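Side-chain contacts in glycoside hydrolase family protein (Novosphingobium sp. PP1Y, PDB 6Q2F), which probably hydrolyses terminal alpha-L-rhamnose residues from rhamnosylated glycosides: residues D148-L153 with I505-A510; N511-M516 with A558-S563; G449-P454 with E458-E463; G178-L183 with R381-A386; P142-Q147 with R473-H478. All blocks are in the same frame, centred on the assembly; numbering follows the deposited sequence.

Contact 1: residues D148-L153 with I505-A510; sequences DGLKKL and IEVGEA
Leu150 divides its two methyl groups between Val507 and Ala510, a small instance of a branched side chain joining separate loops. CD1 of Leu150 does the double work on one side: it lies 3.7 Å from CG2 of Val507 and 3.4 Å from the carbonyl O of the same residue, and the two side chains meet at roughly a right angle. The other methyl, CD2 of Leu150, rests 3.6 Å from CB of Ala510. With CG opposite the carbonyl carbon (chi1 -74°), the isobutyl group reaches toward the 505-510 loop. Ala510 is touched a second time, its CB packing 3.4 Å from the backbone O of Lys151, so little room is left at this methyl.

The next shell is polar. Val507 O, beside which CD1 of Leu150 sits, accepts a hydrogen bond from Thr450 OG1. A backbone bond ties Leu150 to Leu448, just past the neighbouring strand 436-447, and others run from Lys151 to Asn511 and Trp512. Lys151 turns its chain away and folds back, NZ giving a 3.1 Å bond to Gly149 O while forming a salt bridge with Asp465. The Val507 side chain is about 12 Å from the bound sodium ion, whose ligands Asp503 and Ser504 directly precede Ile505 in the same loop. The contact joins the edge strand 151-160 of an inserted antiparallel sheet to a loop following a strand of a (beta/alpha)8 barrel.

Contact 2: residues N511-M516 with A558-S563; sequences NWTPRM and ADLLAS
Thr513 and Met516 converge on one methyl of Leu560, and rotamers explain how two residues of a turn can share a single target. In Thr513 the hydroxyl OG1 stands opposite the backbone N (chi1 -165°), which leaves CG2 to face the helix. Met516, present here as selenomethionine, starts with CG opposite its own N and then bends at its second torsion (69°), bringing selenium round to the same spot. Leu560 extends to meet them: its CD1 lies 4.1 Å from CG2 of Thr513 and equally 4.1 Å from SE of Met516. Since CG2 of Thr513 and SE of Met516 are themselves 4.3 Å apart, the three groups make a nearly equilateral triangle.

The turn fixes this spacing. Met516 N bonds to Thr513 O at 2.9 Å in a type I beta turn, with Arg515 at the N-cap of helix 516-524. The stem of Met516 is steadied by Trp512, over whose ring CB sits 3.6 Å above the plane, toward the rim. Thr513 OG1 is hydrogen-bonded to Asp465, and Leu560 also packs on Gln519 and Leu523, so helix 543-575 lies against both the turn and the helix that follows it.

No hydrogen bond crosses between the segments. What joins them is dispersion among buried, polarisable and aliphatic groups, weakly directional in itself, whereas the polar bonds of the turn and of Thr513 hold the apolar groups in position.

Contact 3: residues G449-P454 with E458-E463; sequences GTTNHP and EATGLE
Asn452 lays its carboxamide along the 458-463 backbone and imitates a peptide group, and so extends a short backbone pairing. Its OD1 accepts from Gly461 N at 3.0 Å, nearly straight (167°) and in the carbonyl plane. On the other branch, ND2 gives an equally straight 3.0 Å bond to Ala459 O, which lies in the amide plane; ND2 also bonds to Pro134 O. Main-chain bonds continue the pairing: Asn452 N to Gly461 O, long at 3.3 Å, and Glu463 N to Thr450 O at 2.9 Å. Glu463 itself turns its carboxylate to Lys466 and to the backbone N of Glu138 and Thr139.

On the partly exposed side formed by Thr451 and Thr460 the fit is looser. Thr451 CB and Thr460 CG2 are 4.1 Å apart, and water links Asn452 O to Thr460 OG1, which has a further partner in Pro456 O. Farther along, a second water joins Thr450 O to Glu463 O. An alanine in place of Asn452 would probably leave Gly461 N and Ala459 O without their mates and let the 459-461 backbone shift.

Such geometry marks an isolated antiparallel bridge, Thr451 and Leu462 forming its non-hydrogen-bonded pair, at the base of a loop between strand 436-447 and helix 469-487.

Contact 4: residues G178-L183 with R381-A386; sequences GPFQTL and RYETKA
Tyr382, whose hydroxyl abuts Phe180, springs from the short helix 382-385, whose shortest backbone bond runs from Ala386 N to Tyr382 O at 2.7 Å. That bond fixes the base from which the phenol projects. Across the contact, Tyr382 OH comes to the edge of the Phe180 ring, in its plane, 3.5 Å from CZ. The two side chains run at about a right angle. Phe180 reaches this point because CG is opposite its backbone N (chi1 178°), carrying the ring out of its turn and toward the helix.

Glu383 adds a flank. Its CG approaches CE2 of Phe180 at 4.2 Å, while a bend at the second torsion folds the carboxylate back, so that CD rides 3.5 Å above one face of the Tyr382 ring, near the rim. OE2 of Glu383 is hydrogen-bonded to Thr317 OG1, which helps to keep the group in place. On the other segment, Leu183 N bonds to Phe180 O at 2.8 Å, closing a type II' turn. Phe388 meets the Phe180 ring edge-to-face, and Val314 and Pro315 also touch it.

No hydrogen bond joins the two segments. The slightly positive C-H rim of the phenylalanine probably receives the phenol oxygen favourably, yet the attraction is weak; cohesion between this loop and helix probably rests mainly on burial and shape, while the directional bonds run within each segment or to third parties such as Thr317.

Contact 5: residues P142-Q147 with R473-H478; sequences PWVKPQ and REYLEH
Trp143 meets two aromatic residues of one helix in two different ways, showing how ring orientation divides a single indole among partners. His478 comes over a face: its ND1 stands 3.2 Å from CG of Trp143, the imidazole tilted 34° to the five-membered ring. The union is neither a stack nor edge-to-face, but it is reinforced from the other direction by a CH-pi contact, Trp143 CB lying 4.0 Å from the centroid of the His478 ring. Tyr475, by contrast, lies nearly parallel to the five-membered ring of Trp143, planes 12° apart, but slid aside so that the rings barely overlap; the carbons meet at Trp143 CZ2 and Tyr475 CE1, 3.5 Å apart.

The indole edge is used for a polar bond. NE1 of Trp143 donates to the backbone O of Tyr475 at 3.2 Å, bent and tilted from both planes, so it is a modest tether. With CG between N and the carbonyl carbon (chi1 54°), the indole is directed at the helix. Val144 supports the phenol, CG2 resting 3.6 Å from Tyr475 CD1, and the far end of that phenol bonds to Ala132 O. At the solvent-facing margin a water bridges Lys145 NZ and Glu474 OE1.

A leucine in place of Trp143 would probably leave His478 without its ring partner and remove the tether to Tyr475 O.

This aromatic cluster seats the loop after barrel strand 127-131 on helix 469-487, which leads to the neighbouring parallel strand 497-502, as in the beta-alpha-beta crossovers of a (beta/alpha)8 barrel.

From the N terminus, 142-147 and 148-153 open contacts 5 and 1. Both loops remain open while contact 4 closes, 178-183 meeting 381-386, and then contact 3, with only three residues between 449-454 and 458-463; these two follow one another and lie within both wider loops. Contact 5 closes at 473-478, contact 1 at 505-510, so the pair cross. Contact 2 begins at once and closes on 558-563. Contact 1 touches each of the others, with Leu153 N hydrogen-bonded to Asn511 OD1 of contact 2. Contact 1 ties the inserted sheet's edge to a barrel loop, contacts 2 and 5 seat loops on helices 543-575 and 469-487, contact 3 fastens one loop, and contact 4 reaches helix 382-385.

Contact 1: residues D148-L153 with I505-A510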
# COMPACT_ATOMS: atom_id res chain seq x y z
N ASP A 148 -18.32 10.24 18.38
CA ASP A 148 -17.46 9.11 18.05
C ASP A 148 -16.68 9.29 16.75
O ASP A 148 -16.05 8.34 16.28
CB ASP A 148 -18.30 7.84 17.99
CG ASP A 148 -18.77 7.41 19.36
OD1 ASP A 148 -18.02 7.66 20.32
OD2 ASP A 148 -19.86 6.83 19.48
N GLY A 149 -16.70 10.48 16.16
CA GLY A 149 -15.90 10.69 14.97
C GLY A 149 -14.44 10.97 15.28
O GLY A 149 -14.04 11.12 16.44
N LEU A 150 -13.64 11.03 14.23
CA LEU A 150 -12.23 11.35 14.39
C LEU A 150 -12.08 12.73 15.02
O LEU A 150 -12.82 13.65 14.70
CB LEU A 150 -11.52 11.30 13.04
CG LEU A 150 -11.25 9.90 12.46
CD1 LEU A 150 -11.03 10.02 10.96
CD2 LEU A 150 -10.03 9.29 13.14
N LYS A 151 -11.11 12.86 15.93
CA LYS A 151 -10.96 14.05 16.76
C LYS A 151 -9.55 14.63 16.64
O LYS A 151 -8.56 13.89 16.56
CB LYS A 151 -11.21 13.73 18.23
CG LYS A 151 -12.59 13.22 18.54
CD LYS A 151 -12.59 12.61 19.93
CE LYS A 151 -13.86 11.86 20.21
NZ LYS A 151 -13.87 10.57 19.46
N LYS A 152 -9.47 15.95 16.71
CA LYS A 152 -8.21 16.67 16.77
C LYS A 152 -8.20 17.55 18.01
O LYS A 152 -9.23 18.09 18.42
CB LYS A 152 -8.01 17.57 15.54
CG LYS A 152 -9.19 18.56 15.38
CD LYS A 152 -8.85 19.74 14.54
CE LYS A 152 -9.94 20.77 14.63
NZ LYS A 152 -11.26 20.28 14.18
N LEU A 153 -7.01 17.72 18.59
CA LEU A 153 -6.85 18.58 19.74
C LEU A 153 -6.98 20.05 19.33
O LEU A 153 -6.47 20.46 18.29
CB LEU A 153 -5.48 18.32 20.39
CG LEU A 153 -5.19 18.81 21.82
CD1 LEU A 153 -6.03 18.06 22.84
CD2 LEU A 153 -3.70 18.68 22.14
N ILE A 505 -6.10 2.99 4.12
CA ILE A 505 -6.74 4.01 4.96
C ILE A 505 -6.24 5.40 4.61
O ILE A 505 -5.03 5.62 4.44
CB ILE A 505 -6.54 3.71 6.46
CG1 ILE A 505 -7.41 4.67 7.28
CG2 ILE A 505 -5.08 3.85 6.88
CD1 ILE A 505 -7.61 4.17 8.75
N GLU A 506 -7.18 6.33 4.47
CA GLU A 506 -6.87 7.75 4.29
C GLU A 506 -8.07 8.52 4.84
O GLU A 506 -9.07 8.69 4.13
CB GLU A 506 -6.60 8.08 2.83
CG GLU A 506 -6.10 9.49 2.61
CD GLU A 506 -6.00 9.83 1.13
OE1 GLU A 506 -5.96 8.91 0.29
OE2 GLU A 506 -5.98 11.04 0.81
N VAL A 507 -7.97 8.95 6.10
CA VAL A 507 -9.10 9.57 6.80
C VAL A 507 -8.69 10.90 7.43
O VAL A 507 -9.40 11.43 8.29
CB VAL A 507 -9.67 8.62 7.86
CG1 VAL A 507 -10.26 7.38 7.20
CG2 VAL A 507 -8.59 8.23 8.91
N GLY A 508 -7.56 11.46 7.00
CA GLY A 508 -7.10 12.72 7.57
C GLY A 508 -6.25 12.49 8.81
O GLY A 508 -5.90 11.36 9.16
N GLU A 509 -5.92 13.59 9.49
CA GLU A 509 -4.91 13.57 10.55
C GLU A 509 -5.59 13.82 11.89
O GLU A 509 -5.81 14.98 12.27
CB GLU A 509 -3.81 14.60 10.29
CG GLU A 509 -3.17 14.50 8.88
CD GLU A 509 -2.80 13.06 8.51
OE1 GLU A 509 -2.35 12.32 9.40
OE2 GLU A 509 -3.00 12.69 7.33
N ALA A 510 -5.90 12.75 12.61
CA ALA A 510 -6.51 12.84 13.93
C ALA A 510 -5.46 12.60 15.01
O ALA A 510 -4.54 11.79 14.84
CB ALA A 510 -7.64 11.82 14.06

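Contact 2: residues N511-M516 with A558-S563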
# COMPACT_ATOMS: atom_id res chain seq x y z
N ASN A 511 -5.58 13.33 16.12
CA ASN A 511 -4.54 13.21 17.14
C ASN A 511 -5.10 13.32 18.55
O ASN A 511 -4.37 13.72 19.47
CB ASN A 511 -3.44 14.26 16.94
CG ASN A 511 -3.91 15.69 17.24
OD1 ASN A 511 -5.08 15.94 17.51
ND2 ASN A 511 -2.97 16.63 17.20
N TRP A 512 -6.39 13.04 18.74
CA TRP A 512 -6.94 12.96 20.09
C TRP A 512 -7.97 11.84 20.15
O TRP A 512 -8.66 11.53 19.17
CB TRP A 512 -7.59 14.28 20.56
CG TRP A 512 -8.17 14.12 21.93
CD1 TRP A 512 -9.47 13.94 22.25
CD2 TRP A 512 -7.44 14.04 23.17
NE1 TRP A 512 -9.62 13.79 23.61
CE2 TRP A 512 -8.38 13.83 24.19
CE3 TRP A 512 -6.08 14.14 23.50
CZ2 TRP A 512 -8.01 13.74 25.53
CZ3 TRP A 512 -5.71 14.03 24.82
CH2 TRP A 512 -6.67 13.84 25.83
N THR A 513 -8.06 11.23 21.32
CA THR A 513 -9.12 10.27 21.59
C THR A 513 -9.34 10.32 23.09
O THR A 513 -8.40 10.60 23.84
CB THR A 513 -8.74 8.85 21.09
OG1 THR A 513 -9.90 8.01 21.03
CG2 THR A 513 -7.66 8.21 21.97
N PRO A 514 -10.57 10.10 23.56
CA PRO A 514 -10.89 10.46 24.96
C PRO A 514 -10.04 9.75 26.02
O PRO A 514 -9.72 10.37 27.05
CB PRO A 514 -12.38 10.11 25.08
CG PRO A 514 -12.90 10.35 23.68
CD PRO A 514 -11.78 9.80 22.77
N ARG A 515 -9.64 8.50 25.80
CA ARG A 515 -8.82 7.77 26.76
C ARG A 515 -7.33 8.03 26.57
O ARG A 515 -6.53 7.35 27.22
CB ARG A 515 -9.09 6.27 26.66
CG ARG A 515 -10.55 5.86 26.94
CD ARG A 515 -10.72 4.35 26.81
NE ARG A 515 -12.05 3.90 27.22
CZ ARG A 515 -12.27 3.04 28.21
NH1 ARG A 515 -11.25 2.53 28.89
NH2 ARG A 515 -13.51 2.68 28.51
N MSE A 516 -6.96 8.99 25.73
CA MSE A 516 -5.55 9.21 25.37
C MSE A 516 -4.56 9.28 26.56
O MSE A 516 -3.48 8.68 26.50
CB MSE A 516 -5.42 10.49 24.56
CG MSE A 516 -4.05 10.72 24.02
SE MSE A 516 -3.63 9.42 22.64
CE MSE A 516 -1.77 9.86 22.43
N ALA A 558 -0.18 5.68 16.91
CA ALA A 558 0.09 4.54 16.04
C ALA A 558 -0.24 3.23 16.74
O ALA A 558 -0.84 2.34 16.13
CB ALA A 558 1.55 4.56 15.59
N ASP A 559 0.11 3.11 18.03
CA ASP A 559 -0.23 1.91 18.78
C ASP A 559 -1.74 1.69 18.83
O ASP A 559 -2.23 0.57 18.70
CB ASP A 559 0.32 1.99 20.22
CG ASP A 559 1.85 1.84 20.29
OD1 ASP A 559 2.46 1.26 19.36
OD2 ASP A 559 2.42 2.30 21.30
N LEU A 560 -2.49 2.77 19.06
CA LEU A 560 -3.93 2.62 19.23
C LEU A 560 -4.61 2.32 17.89
O LEU A 560 -5.57 1.54 17.84
CB LEU A 560 -4.52 3.86 19.90
CG LEU A 560 -4.03 4.17 21.34
CD1 LEU A 560 -4.56 5.50 21.84
CD2 LEU A 560 -4.40 3.06 22.31
N LEU A 561 -4.12 2.90 16.80
CA LEU A 561 -4.63 2.54 15.47
C LEU A 561 -4.59 1.03 15.28
O LEU A 561 -5.60 0.40 14.95
CB LEU A 561 -3.81 3.24 14.39
CG LEU A 561 -4.30 2.94 12.98
CD1 LEU A 561 -5.71 3.51 12.76
CD2 LEU A 561 -3.33 3.53 11.93
N ALA A 562 -3.43 0.42 15.56
CA ALA A 562 -3.27 -1.01 15.35
C ALA A 562 -4.13 -1.83 16.29
O ALA A 562 -4.77 -2.80 15.89
CB ALA A 562 -1.79 -1.40 15.51
N SER A 563 -4.17 -1.45 17.57
CA SER A 563 -4.94 -2.27 18.51
C SER A 563 -6.42 -1.90 18.53
O SER A 563 -7.28 -2.79 18.50
CB SER A 563 -4.35 -2.16 19.92
OG SER A 563 -4.57 -0.87 20.46

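Contact 3: residues G449-P454 with E458-E463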
# COMPACT_ATOMS: atom_id res chain seq x y z
N GLY A 449 -14.27 15.72 10.72
CA GLY A 449 -15.35 15.69 9.76
C GLY A 449 -15.20 14.70 8.62
O GLY A 449 -16.09 14.63 7.77
N THR A 450 -14.11 13.94 8.57
CA THR A 450 -13.94 13.06 7.42
C THR A 450 -14.94 11.91 7.47
O THR A 450 -15.42 11.49 8.52
CB THR A 450 -12.51 12.51 7.33
OG1 THR A 450 -12.14 11.94 8.59
CG2 THR A 450 -11.55 13.65 6.98
N THR A 451 -15.16 11.34 6.29
CA THR A 451 -16.35 10.60 5.94
C THR A 451 -15.91 9.34 5.18
O THR A 451 -14.82 9.30 4.61
CB THR A 451 -17.23 11.56 5.12
OG1 THR A 451 -16.55 12.04 3.94
CG2 THR A 451 -17.77 12.63 5.95
N ASN A 452 -16.72 8.29 5.19
CA ASN A 452 -16.45 7.16 4.29
C ASN A 452 -16.77 7.57 2.85
O ASN A 452 -17.58 8.47 2.63
CB ASN A 452 -17.28 5.93 4.67
CG ASN A 452 -18.79 6.24 4.68
OD1 ASN A 452 -19.22 7.17 5.34
ND2 ASN A 452 -19.57 5.47 3.90
N HIS A 453 -16.13 6.91 1.88
CA HIS A 453 -16.37 7.14 0.43
C HIS A 453 -16.26 5.83 -0.36
O HIS A 453 -15.62 4.88 0.11
CB HIS A 453 -15.35 8.11 -0.17
CG HIS A 453 -15.22 9.41 0.54
ND1 HIS A 453 -16.01 10.51 0.24
CD2 HIS A 453 -14.38 9.81 1.53
CE1 HIS A 453 -15.67 11.52 1.01
NE2 HIS A 453 -14.68 11.13 1.81
N PRO A 454 -16.89 5.74 -1.55
CA PRO A 454 -17.90 6.63 -2.14
C PRO A 454 -19.29 6.01 -2.04
O PRO A 454 -19.62 5.03 -2.72
CB PRO A 454 -17.45 6.74 -3.59
CG PRO A 454 -16.67 5.39 -3.87
CD PRO A 454 -16.48 4.71 -2.52
N GLU A 458 -27.08 9.23 2.13
CA GLU A 458 -27.74 8.50 3.19
C GLU A 458 -26.87 7.47 3.88
O GLU A 458 -27.15 7.06 4.95
CB GLU A 458 -29.00 7.83 2.68
CG GLU A 458 -29.70 8.59 1.59
CD GLU A 458 -29.10 8.34 0.23
OE1 GLU A 458 -29.36 7.28 -0.37
OE2 GLU A 458 -28.37 9.21 -0.22
N ALA A 459 -25.84 7.03 3.21
CA ALA A 459 -24.93 6.01 3.71
C ALA A 459 -23.54 6.58 3.95
O ALA A 459 -22.56 5.84 4.01
CB ALA A 459 -24.85 4.84 2.73
N THR A 460 -23.46 7.90 4.03
CA THR A 460 -22.22 8.64 4.21
C THR A 460 -22.27 9.30 5.58
O THR A 460 -23.27 9.92 5.93
CB THR A 460 -22.06 9.72 3.13
OG1 THR A 460 -21.82 9.10 1.87
CG2 THR A 460 -20.91 10.64 3.46
N GLY A 461 -21.19 9.16 6.35
CA GLY A 461 -21.12 9.80 7.64
C GLY A 461 -19.73 9.66 8.21
O GLY A 461 -18.81 9.17 7.56
N LEU A 462 -19.58 10.08 9.46
CA LEU A 462 -18.25 10.22 10.04
C LEU A 462 -17.48 8.90 10.05
O LEU A 462 -18.02 7.85 10.40
CB LEU A 462 -18.38 10.74 11.47
CG LEU A 462 -19.00 12.13 11.55
CD1 LEU A 462 -19.25 12.50 13.02
CD2 LEU A 462 -18.06 13.15 10.89
N GLU A 463 -16.21 8.97 9.66
CA GLU A 463 -15.27 7.93 10.00
C GLU A 463 -15.21 7.79 11.52
O GLU A 463 -15.05 8.78 12.24
CB GLU A 463 -13.89 8.28 9.42
CG GLU A 463 -13.83 8.16 7.88
CD GLU A 463 -13.74 6.71 7.42
OE1 GLU A 463 -13.44 5.83 8.26
OE2 GLU A 463 -13.96 6.44 6.21
O HOH W 1 -14.65 11.32 11.20
O HOH W 2 -19.30 8.75 0.57

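Contact 4: residues G178-L183 with R381-A386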
# COMPACT_ATOMS: atom_id res chain seq x y z
N GLY A 178 -12.97 20.38 11.10
CA GLY A 178 -11.86 20.74 10.24
C GLY A 178 -10.56 20.19 10.78
O GLY A 178 -10.55 19.43 11.74
N PRO A 179 -9.43 20.59 10.17
CA PRO A 179 -8.15 19.92 10.47
C PRO A 179 -7.37 20.52 11.63
O PRO A 179 -6.47 19.87 12.18
CB PRO A 179 -7.37 20.06 9.16
CG PRO A 179 -7.87 21.35 8.58
CD PRO A 179 -9.34 21.41 8.95
N PHE A 180 -7.60 21.79 11.93
CA PHE A 180 -6.84 22.44 12.97
C PHE A 180 -7.50 23.70 13.49
O PHE A 180 -7.88 24.53 12.72
CB PHE A 180 -5.51 22.78 12.36
CG PHE A 180 -4.59 23.50 13.25
CD1 PHE A 180 -4.62 24.86 13.33
CD2 PHE A 180 -3.66 22.82 13.97
CE1 PHE A 180 -3.76 25.52 14.14
CE2 PHE A 180 -2.79 23.47 14.79
CZ PHE A 180 -2.84 24.82 14.87
N GLN A 181 -7.63 23.82 14.80
CA GLN A 181 -8.20 25.00 15.41
C GLN A 181 -9.50 25.43 14.75
O GLN A 181 -10.47 24.73 14.76
CB GLN A 181 -7.20 26.13 15.61
CG GLN A 181 -6.10 25.85 16.61
CD GLN A 181 -6.58 25.88 18.03
OE1 GLN A 181 -7.48 25.21 18.39
NE2 GLN A 181 -5.97 26.71 18.83
N THR A 182 -9.48 26.63 14.21
CA THR A 182 -10.63 27.20 13.53
C THR A 182 -10.77 26.87 12.05
O THR A 182 -11.72 27.25 11.46
CB THR A 182 -10.61 28.74 13.60
OG1 THR A 182 -9.35 29.22 13.18
CG2 THR A 182 -10.83 29.21 14.96
N LEU A 183 -9.82 26.17 11.46
CA LEU A 183 -9.85 25.89 10.03
C LEU A 183 -11.04 25.02 9.66
O LEU A 183 -11.38 24.06 10.36
CB LEU A 183 -8.55 25.21 9.60
CG LEU A 183 -7.30 26.09 9.70
CD1 LEU A 183 -6.11 25.38 9.07
CD2 LEU A 183 -7.56 27.44 9.03
N ARG A 381 8.28 23.27 14.39
CA ARG A 381 7.41 22.41 13.59
C ARG A 381 6.50 21.55 14.46
O ARG A 381 6.34 20.34 14.24
CB ARG A 381 8.23 21.57 12.61
CG ARG A 381 8.31 22.25 11.25
CD ARG A 381 9.50 21.82 10.48
NE ARG A 381 10.74 22.10 11.19
CZ ARG A 381 11.93 21.76 10.70
NH1 ARG A 381 11.99 21.14 9.53
NH2 ARG A 381 13.04 22.02 11.38
N TYR A 382 5.85 22.20 15.44
CA TYR A 382 5.02 21.46 16.39
C TYR A 382 3.79 20.87 15.72
O TYR A 382 3.33 19.79 16.10
CB TYR A 382 4.62 22.35 17.58
CG TYR A 382 3.38 23.19 17.40
CD1 TYR A 382 2.11 22.67 17.68
CD2 TYR A 382 3.46 24.50 16.94
CE1 TYR A 382 0.97 23.43 17.51
CE2 TYR A 382 2.32 25.27 16.77
CZ TYR A 382 1.08 24.73 17.06
OH TYR A 382 -0.05 25.50 16.88
N GLU A 383 3.22 21.58 14.73
CA GLU A 383 2.01 21.08 14.08
C GLU A 383 2.22 19.67 13.53
O GLU A 383 1.40 18.78 13.75
CB GLU A 383 1.57 22.03 12.96
CG GLU A 383 1.16 23.43 13.45
CD GLU A 383 2.27 24.43 13.30
OE1 GLU A 383 3.41 23.98 13.09
OE2 GLU A 383 2.03 25.65 13.40
N THR A 384 3.33 19.44 12.82
CA THR A 384 3.55 18.09 12.29
C THR A 384 3.95 17.12 13.40
O THR A 384 3.50 15.97 13.40
CB THR A 384 4.58 18.10 11.14
OG1 THR A 384 4.79 16.75 10.67
CG2 THR A 384 5.90 18.68 11.55
N LYS A 385 4.76 17.58 14.37
CA LYS A 385 5.17 16.68 15.45
C LYS A 385 3.99 16.26 16.31
O LYS A 385 4.01 15.17 16.89
CB LYS A 385 6.25 17.33 16.32
CG LYS A 385 7.60 17.48 15.64
CD LYS A 385 8.52 18.42 16.45
CE LYS A 385 9.89 18.58 15.77
NZ LYS A 385 10.74 19.60 16.44
N ALA A 386 2.96 17.10 16.40
CA ALA A 386 1.76 16.78 17.16
C ALA A 386 0.77 15.97 16.34
O ALA A 386 -0.31 15.64 16.85
CB ALA A 386 1.08 18.06 17.66

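Contact 5: residues P142-Q147 with R473-H478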
# COMPACT_ATOMS: atom_id res chain seq x y z
N PRO A 142 -23.30 7.01 8.70
CA PRO A 142 -24.11 7.93 9.51
C PRO A 142 -24.49 7.38 10.87
O PRO A 142 -25.03 8.13 11.68
CB PRO A 142 -25.36 8.18 8.64
CG PRO A 142 -25.41 7.05 7.71
CD PRO A 142 -23.98 6.60 7.46
N TRP A 143 -24.25 6.10 11.15
CA TRP A 143 -24.54 5.61 12.49
C TRP A 143 -23.40 5.90 13.46
O TRP A 143 -23.47 5.51 14.64
CB TRP A 143 -24.86 4.11 12.43
CG TRP A 143 -23.83 3.26 11.75
CD1 TRP A 143 -22.84 2.56 12.36
CD2 TRP A 143 -23.72 2.97 10.34
NE1 TRP A 143 -22.11 1.86 11.43
CE2 TRP A 143 -22.63 2.10 10.19
CE3 TRP A 143 -24.44 3.37 9.21
CZ2 TRP A 143 -22.21 1.63 8.94
CZ3 TRP A 143 -24.03 2.91 7.97
CH2 TRP A 143 -22.94 2.03 7.85
N VAL A 144 -22.37 6.60 13.01
CA VAL A 144 -21.30 7.07 13.89
C VAL A 144 -21.75 8.39 14.51
O VAL A 144 -21.84 9.41 13.81
CB VAL A 144 -19.98 7.23 13.14
CG1 VAL A 144 -18.90 7.74 14.07
CG2 VAL A 144 -19.57 5.91 12.49
N LYS A 145 -22.06 8.38 15.80
CA LYS A 145 -22.50 9.59 16.47
C LYS A 145 -21.39 10.65 16.38
O LYS A 145 -20.21 10.30 16.32
CB LYS A 145 -22.83 9.30 17.93
CG LYS A 145 -23.91 8.26 18.17
CD LYS A 145 -24.13 8.10 19.69
CE LYS A 145 -25.21 7.08 20.03
NZ LYS A 145 -24.92 5.74 19.44
N PRO A 146 -21.76 11.94 16.36
CA PRO A 146 -20.72 12.99 16.30
C PRO A 146 -19.60 12.81 17.32
O PRO A 146 -18.42 12.95 16.98
CB PRO A 146 -21.53 14.28 16.58
CG PRO A 146 -22.93 13.94 16.16
CD PRO A 146 -23.11 12.49 16.53
N GLN A 147 -19.95 12.50 18.58
CA GLN A 147 -18.95 12.27 19.62
C GLN A 147 -17.95 11.18 19.25
O GLN A 147 -16.82 11.20 19.76
CB GLN A 147 -19.65 11.91 20.94
CG GLN A 147 -20.87 10.99 20.78
CD GLN A 147 -21.51 10.58 22.10
OE1 GLN A 147 -20.81 10.36 23.09
NE2 GLN A 147 -22.84 10.48 22.12
N ARG A 473 -15.89 -0.81 17.69
CA ARG A 473 -16.71 -2.00 17.83
C ARG A 473 -18.18 -1.70 17.59
O ARG A 473 -18.88 -2.48 16.94
CB ARG A 473 -16.53 -2.59 19.23
CG ARG A 473 -17.48 -3.75 19.54
CD ARG A 473 -17.13 -4.36 20.92
NE ARG A 473 -15.91 -5.17 20.87
CZ ARG A 473 -15.89 -6.44 20.49
NH1 ARG A 473 -17.02 -7.04 20.14
NH2 ARG A 473 -14.76 -7.11 20.50
N GLU A 474 -18.67 -0.59 18.15
CA GLU A 474 -20.06 -0.20 17.91
C GLU A 474 -20.29 0.08 16.44
O GLU A 474 -21.29 -0.36 15.87
CB GLU A 474 -20.43 1.04 18.74
CG GLU A 474 -20.47 0.83 20.25
CD GLU A 474 -20.81 2.12 21.01
OE1 GLU A 474 -21.26 3.09 20.36
OE2 GLU A 474 -20.60 2.18 22.24
N TYR A 475 -19.38 0.81 15.81
CA TYR A 475 -19.48 1.02 14.37
C TYR A 475 -19.62 -0.31 13.63
O TYR A 475 -20.56 -0.50 12.85
CB TYR A 475 -18.27 1.79 13.83
CG TYR A 475 -18.23 1.68 12.33
CD1 TYR A 475 -19.02 2.51 11.54
CD2 TYR A 475 -17.45 0.71 11.71
CE1 TYR A 475 -19.01 2.38 10.18
CE2 TYR A 475 -17.46 0.56 10.34
CZ TYR A 475 -18.22 1.41 9.58
OH TYR A 475 -18.22 1.28 8.22
N LEU A 476 -18.72 -1.25 13.89
CA LEU A 476 -18.64 -2.45 13.07
C LEU A 476 -19.74 -3.46 13.41
O LEU A 476 -20.25 -4.14 12.52
CB LEU A 476 -17.24 -3.10 13.18
CG LEU A 476 -16.92 -4.08 12.03
CD1 LEU A 476 -16.94 -3.37 10.67
CD2 LEU A 476 -15.61 -4.86 12.21
N GLU A 477 -20.12 -3.57 14.69
CA GLU A 477 -21.22 -4.45 15.02
C GLU A 477 -22.50 -3.99 14.34
O GLU A 477 -23.26 -4.81 13.80
CB GLU A 477 -21.42 -4.55 16.54
CG GLU A 477 -20.30 -5.38 17.21
CD GLU A 477 -20.44 -5.52 18.71
OE1 GLU A 477 -21.18 -4.72 19.33
OE2 GLU A 477 -19.81 -6.44 19.27
N HIS A 478 -22.74 -2.68 14.32
CA HIS A 478 -23.90 -2.16 13.62
C HIS A 478 -23.79 -2.44 12.13
O HIS A 478 -24.76 -2.88 11.50
CB HIS A 478 -24.03 -0.65 13.86
CG HIS A 478 -25.28 -0.07 13.27
ND1 HIS A 478 -25.34 0.41 11.97
CD2 HIS A 478 -26.52 0.06 13.78
CE1 HIS A 478 -26.56 0.83 11.72
NE2 HIS A 478 -27.30 0.63 12.80
O HOH W 3 -23.09 4.18 18.38